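Local coordinates for flagellar hook-associated protein 3 (Bacillus cereus, PDB 5ZIY) that probably forms, as a hook-associated structural protein, part of the junction that joins the flagellar hook to the filament, at residues R51-T56 and E75-I79. Numbering follows the deposited sequence.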
ATOM      1  N   ARG A  51     -11.852   0.195 -12.190  1.00 28.56           N
ATOM      2  CA  ARG A  51     -12.180   0.955 -13.395  1.00 29.71           C
ATOM      3  C   ARG A  51     -11.578   0.312 -14.645  1.00 29.04           C
ATOM      4  O   ARG A  51     -12.210   0.279 -15.676  1.00 30.60           O
ATOM      5  CB  ARG A  51     -11.733   2.411 -13.236  1.00 30.27           C
ATOM      6  CG  ARG A  51     -11.943   3.314 -14.461  1.00 34.25           C
ATOM      7  CD  ARG A  51     -13.369   3.695 -14.696  1.00 39.67           C
ATOM      8  NE  ARG A  51     -13.504   4.599 -15.843  1.00 43.83           N
ATOM      9  CZ  ARG A  51     -14.616   4.754 -16.558  1.00 48.36           C
ATOM     10  NH1 ARG A  51     -15.708   4.063 -16.251  1.00 51.56           N
ATOM     11  NH2 ARG A  51     -14.635   5.582 -17.599  1.00 50.43           N
ATOM     12  N   ALA A  52     -10.364  -0.216 -14.520  1.00 27.20           N
ATOM     13  CA  ALA A  52      -9.687  -0.927 -15.628  1.00 27.22           C
ATOM     14  C   ALA A  52     -10.496  -2.126 -16.057  1.00 28.80           C
ATOM     15  O   ALA A  52     -10.654  -2.349 -17.260  1.00 29.86           O
ATOM     16  CB  ALA A  52      -8.261  -1.372 -15.230  1.00 25.98           C
ATOM     17  N   ASP A  53     -10.971  -2.903 -15.076  1.00 29.43           N
ATOM     18  CA  ASP A  53     -11.865  -4.058 -15.317  1.00 32.02           C
ATOM     19  C   ASP A  53     -13.140  -3.635 -16.079  1.00 34.03           C
ATOM     20  O   ASP A  53     -13.505  -4.234 -17.086  1.00 35.70           O
ATOM     21  CB  ASP A  53     -12.268  -4.699 -13.972  1.00 33.21           C
ATOM     22  CG  ASP A  53     -13.280  -5.828 -14.118  1.00 38.65           C
ATOM     23  OD1 ASP A  53     -12.860  -6.905 -14.579  1.00 43.35           O
ATOM     24  OD2 ASP A  53     -14.491  -5.676 -13.745  1.00 43.73           O
ATOM     25  N   GLN A  54     -13.791  -2.588 -15.586  1.00 34.32           N
ATOM     26  CA  GLN A  54     -15.012  -2.059 -16.198  1.00 36.97           C
ATOM     27  C   GLN A  54     -14.810  -1.662 -17.679  1.00 36.75           C
ATOM     28  O   GLN A  54     -15.576  -2.069 -18.541  1.00 39.00           O
ATOM     29  CB  GLN A  54     -15.547  -0.878 -15.360  1.00 38.33           C
ATOM     30  CG  GLN A  54     -16.024  -1.276 -13.923  1.00 41.64           C
ATOM     31  CD  GLN A  54     -16.441  -0.077 -13.030  1.00 43.76           C
ATOM     32  OE1 GLN A  54     -15.631   0.814 -12.716  1.00 43.75           O
ATOM     33  NE2 GLN A  54     -17.689  -0.084 -12.589  1.00 47.48           N
ATOM     34  N   LEU A  55     -13.763  -0.887 -17.950  1.00 34.51           N
ATOM     35  CA  LEU A  55     -13.407  -0.423 -19.307  1.00 34.67           C
ATOM     36  C   LEU A  55     -13.007  -1.564 -20.259  1.00 34.70           C
ATOM     37  O   LEU A  55     -13.109  -1.431 -21.481  1.00 35.77           O
ATOM     38  CB  LEU A  55     -12.198   0.532 -19.227  1.00 32.99           C
ATOM     39  CG  LEU A  55     -12.365   1.897 -18.566  1.00 33.57           C
ATOM     40  CD1 LEU A  55     -10.998   2.586 -18.454  1.00 32.31           C
ATOM     41  CD2 LEU A  55     -13.391   2.766 -19.308  1.00 36.69           C
ATOM     42  N   THR A  56     -12.466  -2.637 -19.690  1.00 33.91           N
ATOM     43  CA  THR A  56     -12.086  -3.788 -20.451  1.00 34.95           C
ATOM     44  C   THR A  56     -13.311  -4.654 -20.775  1.00 37.85           C
ATOM     45  O   THR A  56     -13.347  -5.284 -21.812  1.00 39.02           O
ATOM     46  CB  THR A  56     -10.981  -4.598 -19.752  1.00 33.92           C
ATOM     47  OG1 THR A  56      -9.839  -3.746 -19.500  1.00 31.90           O
ATOM     48  CG2 THR A  56     -10.552  -5.732 -20.640  1.00 35.75           C
ATOM     49  N   GLU A  75      -7.695   5.729 -21.889  1.00 42.07           N
ATOM     50  CA  GLU A  75      -8.015   5.959 -20.479  1.00 41.33           C
ATOM     51  C   GLU A  75      -7.332   4.931 -19.577  1.00 37.59           C
ATOM     52  O   GLU A  75      -6.911   5.266 -18.472  1.00 36.86           O
ATOM     53  CB  GLU A  75      -9.519   5.945 -20.249  1.00 43.53           C
ATOM     54  CG  GLU A  75     -10.061   7.229 -19.630  1.00 47.82           C
ATOM     55  CD  GLU A  75     -10.358   7.102 -18.168  1.00 51.23           C
ATOM     56  OE1 GLU A  75      -9.383   7.074 -17.379  1.00 51.55           O
ATOM     57  OE2 GLU A  75     -11.572   7.052 -17.813  1.00 54.98           O
ATOM     58  N   ILE A  76      -7.215   3.699 -20.049  1.00 35.42           N
ATOM     59  CA  ILE A  76      -6.461   2.688 -19.334  1.00 34.21           C
ATOM     60  C   ILE A  76      -4.994   3.149 -19.129  1.00 32.86           C
ATOM     61  O   ILE A  76      -4.368   2.809 -18.146  1.00 30.70           O
ATOM     62  CB  ILE A  76      -6.480   1.352 -20.078  1.00 34.44           C
ATOM     63  CG1 ILE A  76      -7.874   0.717 -20.046  1.00 36.51           C
ATOM     64  CG2 ILE A  76      -5.484   0.393 -19.464  1.00 33.79           C
ATOM     65  CD1 ILE A  76      -8.040  -0.295 -18.958  1.00 37.98           C
ATOM     66  N   ASP A  77      -4.474   3.912 -20.089  1.00 33.97           N
ATOM     67  CA  ASP A  77      -3.154   4.541 -19.995  1.00 34.01           C
ATOM     68  C   ASP A  77      -3.066   5.599 -18.889  1.00 32.53           C
ATOM     69  O   ASP A  77      -2.036   5.704 -18.217  1.00 30.90           O
ATOM     70  CB  ASP A  77      -2.772   5.144 -21.350  1.00 36.16           C
ATOM     71  CG  ASP A  77      -1.338   5.613 -21.405  1.00 39.01           C
ATOM     72  OD1 ASP A  77      -0.431   4.758 -21.461  1.00 39.52           O
ATOM     73  OD2 ASP A  77      -1.141   6.856 -21.420  1.00 44.22           O
ATOM     74  N   GLN A  78      -4.117   6.379 -18.700  1.00 32.66           N
ATOM     75  CA  GLN A  78      -4.161   7.305 -17.572  1.00 33.19           C
ATOM     76  C   GLN A  78      -4.108   6.509 -16.251  1.00 30.46           C
ATOM     77  O   GLN A  78      -3.425   6.884 -15.295  1.00 29.55           O
ATOM     78  CB  GLN A  78      -5.441   8.157 -17.569  1.00 35.12           C
ATOM     79  CG  GLN A  78      -5.653   9.122 -18.754  1.00 40.51           C
ATOM     80  CD  GLN A  78      -6.940   9.986 -18.603  1.00 46.63           C
ATOM     81  OE1 GLN A  78      -7.929   9.770 -19.312  1.00 51.54           O
ATOM     82  NE2 GLN A  78      -6.923  10.956 -17.665  1.00 47.86           N
ATOM     83  N   ILE A  79      -4.860   5.415 -16.215  1.00 28.91           N
ATOM     84  CA  ILE A  79      -4.926   4.559 -15.048  1.00 26.54           C
ATOM     85  C   ILE A  79      -3.558   3.938 -14.784  1.00 23.97           C
ATOM     86  O   ILE A  79      -3.116   3.848 -13.639  1.00 23.54           O
ATOM     87  CB  ILE A  79      -6.070   3.512 -15.220  1.00 26.73           C
ATOM     88  CG1 ILE A  79      -7.431   4.232 -15.099  1.00 28.78           C
ATOM     89  CG2 ILE A  79      -6.040   2.431 -14.161  1.00 24.84           C
ATOM     90  CD1 ILE A  79      -8.664   3.333 -15.417  1.00 28.52           C
TER
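Arg51 reaches across to both Ile79 and Glu75, crossing each side chain at about a right angle. Arg51 CB lies 3.9 Å from Ile79 CD1, and Arg51 CG comes closer to that same methyl, at 3.4 Å. With CG anti to the backbone N (chi1 177°) and a bend at chi2, the chain then turns along its own helix toward Leu55. Arg51 NE passes within 3.7 Å of Glu75 OE2, and at the tip Arg51 NH2 gives Glu75 OE2 a weak hydrogen bond of 3.4 Å, the N-H...O angle 162°, as part of a salt bridge. The carboxylate oxygen meets the guanidinium at its edge, near its plane, while Leu55 CD2 lies 3.5 Å above the guanidinium plane, offset toward its rim.

Deeper in, Leu55 and Ile79 meet tip to tip through their CD1 methyls, and the flank of Leu55 slides past Ile76. Ile76 CD1 settles over Ala52, 3.9 Å from Ala52 CB. Thr56 OG1 borders this methyl too, yet it donates to Ala52 O at 2.8 Å, from the carbonyl face opposite Thr56 N, so the buried hydroxyl is satisfied within its own helix.

Consecutive helices 8-60 and 67-87 pack here as an antiparallel helical hairpin (segments at 166°) within the flagellin N-terminal helical region; Leu147 and Met150 of helix 137-155 touch Ala52 and Thr56. Apolar packing therefore appears to carry this seam, with the loose ion pair an adjunct at its partly exposed margin.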